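Local coordinates for putative dehydrogenase (Amycolatopsis orientalis, PDB 5A9T), which reduces cyclic imines to amines stereoselectively, probably with NADPH as the hydride donor bound in a Rossmann-type domain, at residues Glu84-Arg89 / Glu110-Gly115. Sequence-based numbering, arbitrary orientation.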
ATOM      1  N   GLU A  84      24.553 -27.386 -28.939  1.00 24.35           N
ATOM      2  CA  GLU A  84      24.842 -26.965 -30.313  1.00 26.24           C
ATOM      3  C   GLU A  84      23.617 -26.307 -30.993  1.00 22.10           C
ATOM      4  O   GLU A  84      23.742 -25.241 -31.698  1.00 21.63           O
ATOM      5  CB  GLU A  84      25.356 -28.187 -31.094  1.00 31.39           C
ATOM      6  CG  GLU A  84      26.769 -28.671 -30.690  1.00 34.55           C
ATOM      7  N   ALA A  85      22.438 -26.921 -30.781  1.00 18.70           N
ATOM      8  CA  ALA A  85      21.243 -26.421 -31.360  1.00 16.40           C
ATOM      9  C   ALA A  85      20.869 -25.052 -30.902  1.00 17.58           C
ATOM     10  O   ALA A  85      20.128 -24.372 -31.565  1.00 17.24           O
ATOM     11  CB  ALA A  85      20.117 -27.383 -31.205  1.00 18.58           C
ATOM     12  N   LEU A  86      21.318 -24.632 -29.717  1.00 16.87           N
ATOM     13  CA  LEU A  86      20.969 -23.352 -29.177  1.00 16.76           C
ATOM     14  C   LEU A  86      21.592 -22.159 -29.928  1.00 16.89           C
ATOM     15  O   LEU A  86      21.107 -21.066 -29.840  1.00 16.15           O
ATOM     16  CB  LEU A  86      21.385 -23.230 -27.710  1.00 18.25           C
ATOM     17  CG  LEU A  86      20.490 -24.050 -26.768  1.00 21.00           C
ATOM     18  CD1 LEU A  86      21.229 -24.372 -25.462  1.00 23.48           C
ATOM     19  CD2 LEU A  86      19.238 -23.262 -26.597  1.00 21.39           C
ATOM     20  N   ARG A  87      22.730 -22.391 -30.669  1.00 16.75           N
ATOM     21  CA  ARG A  87      23.317 -21.295 -31.424  1.00 16.86           C
ATOM     22  C   ARG A  87      22.352 -20.682 -32.419  1.00 15.54           C
ATOM     23  O   ARG A  87      21.686 -21.397 -33.169  1.00 17.31           O
ATOM     24  CB  ARG A  87      24.564 -21.804 -32.189  1.00 19.38           C
ATOM     25  CG  ARG A  87      25.358 -20.677 -32.796  1.00 21.80           C
ATOM     26  CD  ARG A  87      26.686 -21.225 -33.399  1.00 24.86           C
ATOM     27  NE  ARG A  87      27.549 -21.721 -32.291  1.00 29.38           N
ATOM     28  CZ  ARG A  87      28.230 -20.980 -31.427  1.00 31.18           C
ATOM     29  NH1 ARG A  87      28.182 -19.651 -31.387  1.00 32.02           N
ATOM     30  NH2 ARG A  87      28.885 -21.612 -30.439  1.00 40.62           N
ATOM     31  N   GLY A  88      22.242 -19.376 -32.412  1.00 15.59           N
ATOM     32  CA  GLY A  88      21.357 -18.713 -33.245  1.00 16.11           C
ATOM     33  C   GLY A  88      19.912 -18.671 -32.918  1.00 15.65           C
ATOM     34  O   GLY A  88      19.071 -18.284 -33.715  1.00 15.21           O
ATOM     35  N   ARG A  89      19.627 -19.119 -31.705  1.00 14.62           N
ATOM     36  CA  ARG A  89      18.246 -19.072 -31.124  1.00 13.72           C
ATOM     37  C   ARG A  89      18.257 -18.144 -29.985  1.00 12.85           C
ATOM     38  O   ARG A  89      19.227 -17.414 -29.721  1.00 15.23           O
ATOM     39  CB  ARG A  89      17.801 -20.493 -30.761  1.00 13.27           C
ATOM     40  CG  ARG A  89      17.925 -21.473 -31.949  1.00 14.51           C
ATOM     41  CD  ARG A  89      17.390 -22.858 -31.661  1.00 14.14           C
ATOM     42  NE  ARG A  89      17.704 -23.741 -32.805  1.00 15.68           N
ATOM     43  CZ  ARG A  89      16.942 -23.784 -33.879  1.00 16.85           C
ATOM     44  NH1 ARG A  89      15.783 -23.231 -34.001  1.00 15.14           N
ATOM     45  NH2 ARG A  89      17.396 -24.442 -34.966  1.00 16.97           N
ATOM     46  N   GLU A 110      25.210 -16.427 -23.853  1.00 20.51           N
ATOM     47  CA  GLU A 110      26.266 -15.810 -24.677  1.00 26.12           C
ATOM     48  C   GLU A 110      27.317 -16.794 -25.129  1.00 24.92           C
ATOM     49  O   GLU A 110      27.638 -16.814 -26.388  1.00 25.76           O
ATOM     50  CB  GLU A 110      26.947 -14.620 -23.945  1.00 29.47           C
ATOM     51  CG  GLU A 110      25.994 -13.461 -23.839  1.00 36.94           C
ATOM     52  N   ARG A 111      27.732 -17.676 -24.254  1.00 22.54           N
ATOM     53  CA  ARG A 111      28.766 -18.719 -24.578  1.00 24.71           C
ATOM     54  C   ARG A 111      28.273 -19.659 -25.638  1.00 23.50           C
ATOM     55  O   ARG A 111      29.030 -20.119 -26.472  1.00 25.38           O
ATOM     56  CB  ARG A 111      29.201 -19.534 -23.337  1.00 29.02           C
ATOM     57  CG  ARG A 111      30.017 -18.805 -22.312  1.00 34.95           C
ATOM     58  CD  ARG A 111      30.634 -19.840 -21.356  1.00 38.63           C
ATOM     59  NE  ARG A 111      29.717 -20.388 -20.336  1.00 43.53           N
ATOM     60  CZ  ARG A 111      29.232 -19.701 -19.279  1.00 38.70           C
ATOM     61  NH1 ARG A 111      29.603 -18.461 -19.036  1.00 42.83           N
ATOM     62  NH2 ARG A 111      28.475 -20.290 -18.412  1.00 38.53           N
ATOM     63  N   HIS A 112      26.965 -19.835 -25.782  1.00 20.23           N
ATOM     64  CA  HIS A 112      26.386 -20.726 -26.706  1.00 21.65           C
ATOM     65  C   HIS A 112      25.971 -19.991 -28.044  1.00 17.99           C
ATOM     66  O   HIS A 112      25.448 -20.672 -28.940  1.00 21.56           O
ATOM     67  CB  HIS A 112      25.155 -21.343 -26.097  1.00 26.66           C
ATOM     68  CG  HIS A 112      25.440 -22.437 -25.159  1.00 29.09           C
ATOM     69  ND1 HIS A 112      25.696 -22.221 -23.811  1.00 29.39           N
ATOM     70  CD2 HIS A 112      25.470 -23.779 -25.342  1.00 35.40           C
ATOM     71  CE1 HIS A 112      25.937 -23.389 -23.229  1.00 36.89           C
ATOM     72  NE2 HIS A 112      25.766 -24.348 -24.123  1.00 41.09           N
ATOM     73  N   GLY A 113      26.109 -18.667 -28.117  1.00 17.22           N
ATOM     74  CA  GLY A 113      25.638 -17.940 -29.292  1.00 17.49           C
ATOM     75  C   GLY A 113      24.154 -17.765 -29.321  1.00 17.50           C
ATOM     76  O   GLY A 113      23.531 -17.655 -30.410  1.00 17.74           O
ATOM     77  N   THR A 114      23.562 -17.652 -28.114  1.00 18.14           N
ATOM     78  CA  THR A 114      22.086 -17.580 -27.939  1.00 15.48           C
ATOM     79  C   THR A 114      21.694 -16.264 -27.326  1.00 15.33           C
ATOM     80  O   THR A 114      22.334 -15.793 -26.396  1.00 17.42           O
ATOM     81  CB  THR A 114      21.724 -18.700 -26.964  1.00 16.49           C
ATOM     82  OG1 THR A 114      22.194 -20.007 -27.488  1.00 17.91           O
ATOM     83  CG2 THR A 114      20.185 -18.774 -26.766  1.00 17.12           C
ATOM     84  N   GLY A 115      20.676 -15.634 -27.854  1.00 15.16           N
ATOM     85  CA  GLY A 115      20.164 -14.356 -27.285  1.00 15.49           C
ATOM     86  C   GLY A 115      19.423 -14.664 -26.009  1.00 15.47           C
ATOM     87  O   GLY A 115      18.933 -15.799 -25.816  1.00 16.14           O
TER
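Thr114 joins the two loops through its hydroxyl: OG1 donates to Leu86 O at 2.8 Å. OG1 lies beside its own backbone N and anti to the carbonyl carbon (chi1 -57°); the CG2 methyl, anti to that N, packs 3.4 Å from Arg89 O. The hydroxyl sits above the Leu86 carbonyl plane, 74° out of it, while Arg89 N, closing the type II turn Leu86-Arg89, reaches the same oxygen from the opposite face. An alanine in place of Thr114 would probably leave Leu86 O with the turn bond but without its second donor, and open a gap where CG2 met Arg89 O. Two backbone bonds accompany the hydroxyl bond, Gly88 N to Gly113 O at 2.9 Å and Gly115 N to Arg89 O at 3.0 Å. Arg87 bends at chi3 (-67°), and its guanidinium lies with one face over His112 O, 3.7 Å from the plane. Gly113, with positive phi, belongs to a Schellman motif that follows helix 99-111. The contact thus fastens the entries to the neighbouring parallel strands 90-93 and 115-121 of the Rossmann-type sheet; two backbone N-H donors and one threonine hydroxyl serve three carbonyl oxygens across it, so the join depends on one side chain as well as on the main chain.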